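Local coordinates for protein N-isopropylammelide isopropylaminohydrolase (Burkholderia multivorans ATCC 17616, PDB 6NBO) that belongs to the amidohydrolase family of metal-dependent hydrolases and holds zinc ions in a TIM-barrel-type domain, at residues S249-F252 against C253-D256. Numbering follows the deposited sequence.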
# COMPACT_ATOMS: atom_id res chain seq x y z
N SER A 249 1.73 -5.01 9.46
CA SER A 249 2.78 -4.42 8.63
C SER A 249 4.15 -4.78 9.18
O SER A 249 4.37 -4.76 10.40
CB SER A 249 2.63 -2.90 8.57
OG SER A 249 1.55 -2.53 7.71
N HIS A 250 5.08 -5.08 8.26
CA HIS A 250 6.49 -5.40 8.49
C HIS A 250 6.64 -6.84 8.98
O HIS A 250 7.11 -7.70 8.22
CB HIS A 250 7.12 -4.38 9.44
CG HIS A 250 6.98 -2.97 8.96
ND1 HIS A 250 7.22 -2.61 7.65
CD2 HIS A 250 6.60 -1.84 9.60
CE1 HIS A 250 7.00 -1.31 7.50
NE2 HIS A 250 6.63 -0.82 8.67
N ALA A 251 6.24 -7.12 10.22
CA ALA A 251 6.18 -8.49 10.72
C ALA A 251 7.54 -9.18 10.63
O ALA A 251 7.62 -10.37 10.29
CB ALA A 251 5.11 -9.30 9.98
N PHE A 252 8.61 -8.43 10.94
CA PHE A 252 9.97 -8.96 10.87
C PHE A 252 10.13 -10.25 11.66
O PHE A 252 10.96 -11.10 11.29
CB PHE A 252 10.97 -7.93 11.39
CG PHE A 252 10.90 -6.60 10.71
CD1 PHE A 252 10.64 -6.50 9.35
CD2 PHE A 252 11.09 -5.43 11.43
CE1 PHE A 252 10.58 -5.27 8.72
CE2 PHE A 252 11.03 -4.20 10.82
CZ PHE A 252 10.78 -4.11 9.46
N CYS A 253 9.39 -10.43 12.76
CA CYS A 253 9.60 -11.62 13.58
C CYS A 253 9.32 -12.90 12.81
O CYS A 253 9.85 -13.96 13.18
CB CYS A 253 8.74 -11.57 14.84
SG CYS A 253 6.95 -11.63 14.56
N LEU A 254 8.51 -12.83 11.75
CA LEU A 254 8.24 -14.01 10.93
C LEU A 254 9.48 -14.48 10.19
O LEU A 254 9.51 -15.63 9.73
CB LEU A 254 7.10 -13.71 9.95
CG LEU A 254 5.71 -13.45 10.55
CD1 LEU A 254 4.69 -13.00 9.48
CD2 LEU A 254 5.19 -14.69 11.27
N GLY A 255 10.50 -13.64 10.06
CA GLY A 255 11.79 -14.08 9.57
C GLY A 255 12.74 -14.57 10.64
O GLY A 255 13.76 -15.19 10.31
N ASP A 256 12.44 -14.31 11.92
CA ASP A 256 13.27 -14.78 13.03
C ASP A 256 12.89 -16.17 13.52
O ASP A 256 13.76 -16.91 14.01
CB ASP A 256 13.16 -13.83 14.23
CG ASP A 256 13.70 -12.45 13.94
OD1 ASP A 256 14.77 -12.33 13.31
OD2 ASP A 256 13.05 -11.47 14.35
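Where strand 246-250 of the amidohydrolase barrel ends at the zinc site, the chain bends from H250 onward and runs through A251 and F252 into a single short helical turn. H250 has the backbone angles of a classic gamma turn, with a weak bond from A251 N to S249 O, and A251 follows in the left-handed helical region. Two successive i to i+3 backbone bonds then start the helical turn. L254 N donates to A251 O at 3.0 Å (N-H...O 156°), and G255 N donates to F252 O at 2.9 Å; a third bond of the same spacing, D256 N to C253 O, continues the pattern.

L254 CB lies 3.4 Å from A251 O. With CG anti to the carbonyl carbon (chi1 -66°), the L254 side chain brings CD1 alongside the methyl of A251, 3.8 Å from its CB. D256 OD2 comes within 3.7 Å of F252 O, an approach between two acceptors that is no bond; OD2 instead takes both the salt bridge from R222 NE and the hydrogen bond from G223 N. On the strand side, the F252 ring receives H250 CB over one face, near the rim, 3.6 Å above its plane, and also touches H220 and P281.

H250 is a zinc ligand together with D304, while S249 OG hydrogen-bonds to D216 OD1 and H65 ND1. The turn thus leads directly out of the metal site. The carbonyls of A251 and F252 are taken up by backbone N-H groups; at the far end, D256 ties the turn to the 222-223 segment, and R222 probably offsets its charge.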